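Local coordinates for putative sugar binding protein (Bacteroides vulgatus ATCC 8482, PDB 3KEZ) that probably binds sugars or other nutrients at the outer membrane as a member of the SusD family, and carries a calcium ion, at residues 79-84 against 438-443; 68-73 against 433-438. All coordinates share one frame; numbering follows the deposited sequence. Where two conformers were deposited one is given.

Overall arrangement
Both contacts join an early part of this SusD-family chain to one late loop, the one that runs from strand 430-431 to helix 444-449. Contact 2 uses the first part of that loop and contact 1 the second. Ile438 belongs to both. Their centres lie about 13 Å apart, on the same side of the chain's centre. They also touch directly: Pro441 CG is 3.6 Å from Thr73 O, and Leu440 CD2 is 4.0 Å from Phe72 CD2. Contact 1 is the more buried of the two. Neither lies at the calcium site formed by Asn261, Gln322, Glu325, Asp329 and Asn331. A phosphate sits beside contact 2.

Contact 1. Residues 79-84 against 438-443; sequences SSHWSY and ILLPIP
The first turn of helix 80-96, in the helical SusD fold, packs against an extended, proline-containing loop that leads into helix 444-449. No hydrogen bond crosses between 79-84 and 438-443; the contact is made by carbon atoms and ring faces. The tight part is at His81. Leu440 CD1 sits over one face of the imidazole, 3.5 Å from the ring centroid and 16° off the ring normal, a CH-pi contact. The two side chains cross at about a right angle. Leu44 and Tyr47 of helix 43-50 close in around this pair.

Trp82 has CG anti to the backbone N (chi1 -173°), which carries the indole toward the loop. Pro443, at the N-cap position of helix 444-449, brings its CG to 3.6 Å from Trp82 CB, and its CD lies above one indole face, near the rim. At the far end of the ring system, Ile442 CD1 reaches Trp82 CZ3 at 3.7 Å. Phe134 of helix 109-134 meets Trp82 edge-to-face.

The looser side is at Ser79, which is partly exposed. Its CB meets Pro443 CB at 3.8 Å, and that is its nearest side-chain approach to the loop. Ser79 O, just before the helix, points into its first turn and accepts two bonds, from Ser83 N at 3.0 Å and from Ser83 OG at 2.8 Å, the hydroxyl oxygen lying above the carbonyl plane.

Contact 2. Residues 68-73 against 433-438; sequences YRFNFT and WNFHKI. With PO4 (phosphate ion), chain D.
Phe70 leaves helix 65-68 with positive phi (46°) in a Schellman motif, and its CA comes within 6.2 Å of the CA of Lys437. The end of this helix and the loop after it meet the late loop of the SusD fold through one lysine-to-backbone grip and an aromatic pair.

The polar link is Lys437. Its CG is anti to the carbonyl carbon, and the chain bends at chi3 (94°), so the ammonium group reaches the other backbone. NZ donates to Phe70 O at 2.7 Å and to Phe72 O at 2.9 Å. It lies above the plane of both carbonyls. One ammonium group thus grips two carbonyls two residues apart, and their dipoles would be expected to steady its charge.

The apolar link is an edge-to-face pair. Phe435 has CG anti to the backbone N, which sends its ring toward Phe70. Its CE2 stands over the centre of the Phe70 ring, and the planes meet at 75°. Tyr431 meets Phe70 in a further edge-to-face pair. The carbonyl Lys437 O lies at the edge of the Phe70 ring, near its plane, 3.3 Å from CD1. Lys437 CB lies over one face of the Phe435 ring, near its rim.

On the far side of the late loop is a phosphate, probably from the crystallisation liquor. Its O4 takes two nearly straight bonds from one residue: His436 N at 2.8 Å and, in the plane of the imidazole, His436 ND1 at 2.6 Å.

Contact 1. Residues 79-84 against 438-443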
loop_
_atom_site.group_PDB
_atom_site.type_symbol
_atom_site.label_atom_id
_atom_site.label_comp_id
_atom_site.label_asym_id
_atom_site.label_seq_id
_atom_site.Cartn_x
_atom_site.Cartn_y
_atom_site.Cartn_z
ATOM N N SER A 79 -17.227 -3.368 6.267
ATOM C CA SER A 79 -16.883 -4.786 6.143
ATOM C C SER A 79 -16.053 -5.169 4.921
ATOM O O SER A 79 -15.575 -6.286 4.862
ATOM C CB SER A 79 -18.143 -5.660 6.157
ATOM O OG SER A 79 -18.947 -5.371 5.037
ATOM N N SER A 80 -15.881 -4.258 3.960
ATOM C CA SER A 80 -15.244 -4.547 2.674
ATOM C C SER A 80 -13.774 -4.957 2.785
ATOM O O SER A 80 -13.333 -5.818 2.062
ATOM C CB SER A 80 -15.320 -3.316 1.768
ATOM O OG SER A 80 -15.042 -2.113 2.524
ATOM N N HIS A 81 -13.027 -4.298 3.672
ATOM C CA HIS A 81 -11.620 -4.602 3.836
ATOM C C HIS A 81 -11.517 -6.072 4.195
ATOM O O HIS A 81 -10.759 -6.799 3.589
ATOM C CB HIS A 81 -10.970 -3.760 4.937
ATOM C CG HIS A 81 -11.293 -2.292 4.867
ATOM N ND1 HIS A 81 -12.521 -1.764 5.241
ATOM C CD2 HIS A 81 -10.525 -1.239 4.506
ATOM C CE1 HIS A 81 -12.488 -0.453 5.095
ATOM N NE2 HIS A 81 -11.287 -0.108 4.653
ATOM N N TRP A 82 -12.286 -6.470 5.203
ATOM C CA TRP A 82 -12.307 -7.848 5.682
ATOM C C TRP A 82 -12.710 -8.876 4.595
ATOM O O TRP A 82 -11.943 -9.829 4.283
ATOM C CB TRP A 82 -13.258 -7.880 6.889
ATOM C CG TRP A 82 -13.293 -9.160 7.635
ATOM C CD1 TRP A 82 -14.112 -10.210 7.409
ATOM C CD2 TRP A 82 -12.468 -9.517 8.764
ATOM N NE1 TRP A 82 -13.859 -11.216 8.324
ATOM C CE2 TRP A 82 -12.846 -10.813 9.161
ATOM C CE3 TRP A 82 -11.422 -8.876 9.446
ATOM C CZ2 TRP A 82 -12.231 -11.480 10.247
ATOM C CZ3 TRP A 82 -10.831 -9.529 10.530
ATOM C CH2 TRP A 82 -11.238 -10.825 10.909
ATOM N N SER A 83 -13.892 -8.634 4.000
ATOM C CA SER A 83 -14.476 -9.551 3.016
ATOM C C SER A 83 -13.640 -9.676 1.754
ATOM O O SER A 83 -13.404 -10.777 1.298
ATOM C CB SER A 83 -15.948 -9.209 2.682
ATOM O OG SER A 83 -16.212 -7.814 2.607
ATOM N N TYR A 84 -13.160 -8.545 1.219
ATOM C CA TYR A 84 -12.386 -8.566 -0.000
ATOM C C TYR A 84 -11.027 -9.261 0.193
ATOM O O TYR A 84 -10.641 -10.119 -0.602
ATOM C CB TYR A 84 -12.202 -7.147 -0.565
ATOM C CG TYR A 84 -13.327 -6.727 -1.473
ATOM C CD1 TYR A 84 -14.568 -6.431 -0.954
ATOM C CD2 TYR A 84 -13.151 -6.656 -2.876
ATOM C CE1 TYR A 84 -15.623 -6.082 -1.772
ATOM C CE2 TYR A 84 -14.222 -6.314 -3.720
ATOM C CZ TYR A 84 -15.448 -6.003 -3.147
ATOM O OH TYR A 84 -16.543 -5.655 -3.930
ATOM N N ILE A 438 -7.054 3.509 15.786
ATOM C CA ILE A 438 -6.160 3.316 14.649
ATOM C C ILE A 438 -6.423 1.955 13.984
ATOM O O ILE A 438 -5.962 1.712 12.862
ATOM C CB ILE A 438 -4.631 3.383 14.963
ATOM C CG1 ILE A 438 -4.296 2.438 16.114
ATOM C CG2 ILE A 438 -4.148 4.816 15.121
ATOM C CD1 ILE A 438 -2.911 1.922 16.061
ATOM N N LEU A 439 -7.135 1.070 14.703
ATOM C CA LEU A 439 -7.635 -0.203 14.170
ATOM C C LEU A 439 -9.116 -0.088 13.801
ATOM O O LEU A 439 -9.905 0.427 14.590
ATOM C CB LEU A 439 -7.505 -1.332 15.213
ATOM C CG LEU A 439 -6.145 -1.429 15.882
ATOM C CD1 LEU A 439 -6.093 -2.596 16.856
ATOM C CD2 LEU A 439 -4.990 -1.520 14.825
ATOM N N LEU A 440 -9.502 -0.571 12.615
ATOM C CA LEU A 440 -10.938 -0.722 12.337
ATOM C C LEU A 440 -11.491 -1.771 13.312
ATOM O O LEU A 440 -10.783 -2.720 13.707
ATOM C CB LEU A 440 -11.246 -1.118 10.866
ATOM C CG LEU A 440 -11.051 -0.091 9.733
ATOM C CD1 LEU A 440 -11.411 -0.665 8.355
ATOM C CD2 LEU A 440 -11.849 1.183 9.963
ATOM N N PRO A 441 -12.749 -1.586 13.737
ATOM C CA PRO A 441 -13.332 -2.651 14.516
ATOM C C PRO A 441 -13.598 -3.877 13.641
ATOM O O PRO A 441 -13.727 -3.755 12.397
ATOM C CB PRO A 441 -14.631 -2.031 15.036
ATOM C CG PRO A 441 -15.020 -1.009 13.957
ATOM C CD PRO A 441 -13.741 -0.565 13.309
ATOM N N ILE A 442 -13.681 -5.052 14.261
ATOM C CA ILE A 442 -14.039 -6.276 13.519
ATOM C C ILE A 442 -15.455 -6.062 12.992
ATOM O O ILE A 442 -16.299 -5.549 13.723
ATOM C CB ILE A 442 -13.920 -7.551 14.377
ATOM C CG1 ILE A 442 -12.497 -7.747 14.912
ATOM C CG2 ILE A 442 -14.289 -8.786 13.549
ATOM C CD1 ILE A 442 -11.377 -7.845 13.831
ATOM N N PRO A 443 -15.715 -6.376 11.694
ATOM C CA PRO A 443 -17.055 -6.054 11.212
ATOM C C PRO A 443 -18.145 -6.865 11.891
ATOM O O PRO A 443 -17.958 -8.056 12.166
ATOM C CB PRO A 443 -17.014 -6.411 9.728
ATOM C CG PRO A 443 -15.577 -6.612 9.385
ATOM C CD PRO A 443 -14.754 -6.568 10.593
#

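Contact 2. Residues 68-73 against 433-438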
loop_
_atom_site.group_PDB
_atom_site.type_symbol
_atom_site.label_atom_id
_atom_site.label_comp_id
_atom_site.label_asym_id
_atom_site.label_seq_id
_atom_site.Cartn_x
_atom_site.Cartn_y
_atom_site.Cartn_z
ATOM N N TYR A 68 -11.134 9.515 8.304
ATOM C CA TYR A 68 -10.404 10.724 8.792
ATOM C C TYR A 68 -10.816 11.108 10.228
ATOM O O TYR A 68 -9.964 11.460 11.069
ATOM C CB TYR A 68 -10.621 11.907 7.820
ATOM C CG TYR A 68 -10.286 13.257 8.377
ATOM C CD1 TYR A 68 -8.984 13.603 8.654
ATOM C CD2 TYR A 68 -11.282 14.211 8.617
ATOM C CE1 TYR A 68 -8.666 14.851 9.201
ATOM C CE2 TYR A 68 -10.974 15.459 9.147
ATOM C CZ TYR A 68 -9.674 15.768 9.453
ATOM O OH TYR A 68 -9.342 17.009 9.982
ATOM N N ARG A 69 -12.113 11.051 10.508
ATOM C CA ARG A 69 -12.645 11.456 11.791
ATOM C C ARG A 69 -12.591 10.358 12.861
ATOM O O ARG A 69 -12.984 10.607 14.022
ATOM C CB ARG A 69 -14.104 11.958 11.648
ATOM C CG ARG A 69 -14.228 13.263 10.911
ATOM C CD ARG A 69 -15.643 13.769 10.760
ATOM N NE ARG A 69 -16.352 13.820 12.037
ATOM C CZ ARG A 69 -17.548 13.289 12.299
ATOM N NH1 ARG A 69 -18.256 12.659 11.370
ATOM N NH2 ARG A 69 -18.060 13.409 13.525
ATOM N N PHE A 70 -12.123 9.173 12.480
ATOM C CA PHE A 70 -12.201 7.984 13.310
ATOM C C PHE A 70 -13.585 7.842 13.919
ATOM O O PHE A 70 -13.734 7.731 15.138
ATOM C CB PHE A 70 -11.139 8.039 14.406
ATOM C CG PHE A 70 -9.772 8.096 13.876
ATOM C CD1 PHE A 70 -9.128 6.930 13.470
ATOM C CD2 PHE A 70 -9.114 9.315 13.734
ATOM C CE1 PHE A 70 -7.856 6.985 12.977
ATOM C CE2 PHE A 70 -7.850 9.370 13.223
ATOM C CZ PHE A 70 -7.211 8.200 12.859
ATOM N N ASN A 71 -14.592 7.855 13.059
ATOM C CA ASN A 71 -15.977 7.923 13.478
ATOM C C ASN A 71 -16.683 6.578 13.458
ATOM O O ASN A 71 -17.897 6.539 13.623
ATOM C CB ASN A 71 -16.736 8.891 12.547
ATOM C CG ASN A 71 -18.015 9.390 13.145
ATOM O OD1 ASN A 71 -18.051 9.732 14.319
ATOM N ND2 ASN A 71 -19.081 9.453 12.334
ATOM N N PHE A 72 -15.986 5.472 13.218
ATOM C CA PHE A 72 -16.683 4.172 13.154
ATOM C C PHE A 72 -16.868 3.530 14.524
ATOM O O PHE A 72 -16.066 3.749 15.458
ATOM C CB PHE A 72 -15.987 3.165 12.228
ATOM C CG PHE A 72 -16.061 3.515 10.749
ATOM C CD1 PHE A 72 -17.270 3.595 10.097
ATOM C CD2 PHE A 72 -14.905 3.729 10.027
ATOM C CE1 PHE A 72 -17.334 3.896 8.737
ATOM C CE2 PHE A 72 -14.966 4.026 8.682
ATOM C CZ PHE A 72 -16.182 4.108 8.036
ATOM N N THR A 73 -17.938 2.746 14.630
ATOM C CA THR A 73 -18.264 1.977 15.828
ATOM C C THR A 73 -18.327 0.516 15.445
ATOM O O THR A 73 -18.353 0.177 14.259
ATOM C CB THR A 73 -19.680 2.275 16.411
ATOM O OG1 THR A 73 -20.672 1.677 15.571
ATOM C CG2 THR A 73 -19.956 3.770 16.572
ATOM N N TRP A 433 0.125 4.484 18.933
ATOM C CA TRP A 433 -0.340 3.095 18.904
ATOM C C TRP A 433 -1.175 2.661 20.113
ATOM O O TRP A 433 -1.611 1.506 20.171
ATOM C CB TRP A 433 0.824 2.136 18.621
ATOM C CG TRP A 433 1.954 2.106 19.656
ATOM C CD1 TRP A 433 1.884 2.409 20.995
ATOM C CD2 TRP A 433 3.291 1.676 19.415
ATOM N NE1 TRP A 433 3.117 2.232 21.593
ATOM C CE2 TRP A 433 3.997 1.787 20.633
ATOM C CE3 TRP A 433 3.972 1.239 18.275
ATOM C CZ2 TRP A 433 5.332 1.453 20.735
ATOM C CZ3 TRP A 433 5.291 0.896 18.381
ATOM C CH2 TRP A 433 5.965 1.011 19.589
ATOM N N ASN A 434 -1.448 3.594 21.032
ATOM C CA ASN A 434 -2.359 3.324 22.125
ATOM C C ASN A 434 -3.768 3.751 21.776
ATOM O O ASN A 434 -4.663 3.483 22.538
ATOM C CB ASN A 434 -1.895 3.991 23.421
ATOM C CG ASN A 434 -0.564 3.452 23.894
ATOM O OD1 ASN A 434 -0.458 2.273 24.183
ATOM N ND2 ASN A 434 0.468 4.305 23.932
ATOM N N PHE A 435 -3.958 4.443 20.652
ATOM C CA PHE A 435 -5.296 4.939 20.293
ATOM C C PHE A 435 -6.064 3.764 19.672
ATOM O O PHE A 435 -5.623 3.191 18.676
ATOM C CB PHE A 435 -5.144 6.083 19.301
ATOM C CG PHE A 435 -6.426 6.652 18.772
ATOM C CD1 PHE A 435 -7.518 6.875 19.594
ATOM C CD2 PHE A 435 -6.495 7.031 17.436
ATOM C CE1 PHE A 435 -8.681 7.449 19.077
ATOM C CE2 PHE A 435 -7.639 7.608 16.916
ATOM C CZ PHE A 435 -8.724 7.831 17.738
ATOM N N HIS A 436 -7.201 3.409 20.257
ATOM C CA HIS A 436 -7.870 2.165 19.886
ATOM C C HIS A 436 -8.476 2.243 18.523
ATOM O O HIS A 436 -8.687 1.211 17.884
ATOM C CB HIS A 436 -8.895 1.752 20.917
ATOM C CG HIS A 436 -10.187 2.521 20.862
ATOM N ND1 HIS A 436 -10.317 3.791 21.383
ATOM C CD2 HIS A 436 -11.420 2.172 20.413
ATOM C CE1 HIS A 436 -11.571 4.200 21.245
ATOM N NE2 HIS A 436 -12.263 3.238 20.657
ATOM N N LYS A 437 -8.679 3.460 18.021
ATOM C CA LYS A 437 -9.333 3.627 16.728
ATOM C C LYS A 437 -8.365 3.677 15.561
ATOM O O LYS A 437 -8.810 3.813 14.439
ATOM C CB LYS A 437 -10.276 4.834 16.712
ATOM C CG LYS A 437 -11.315 4.745 17.800
ATOM C CD LYS A 437 -12.489 5.735 17.665
ATOM C CE LYS A 437 -13.683 5.078 16.937
ATOM N NZ LYS A 437 -14.888 5.975 16.818
ATOM N N ILE A 438 -7.054 3.509 15.786
ATOM C CA ILE A 438 -6.160 3.316 14.649
ATOM C C ILE A 438 -6.423 1.955 13.984
ATOM O O ILE A 438 -5.962 1.712 12.862
ATOM C CB ILE A 438 -4.631 3.383 14.963
ATOM C CG1 ILE A 438 -4.296 2.438 16.114
ATOM C CG2 ILE A 438 -4.148 4.816 15.121
ATOM C CD1 ILE A 438 -2.911 1.922 16.061
HETATM P P PO4 D . -7.711 5.228 23.802
HETATM O O1 PO4 D . -8.089 4.095 24.704
HETATM O O2 PO4 D . -8.382 6.522 24.172
HETATM O O3 PO4 D . -6.209 5.457 23.904
HETATM O O4 PO4 D . -8.146 4.830 22.419
#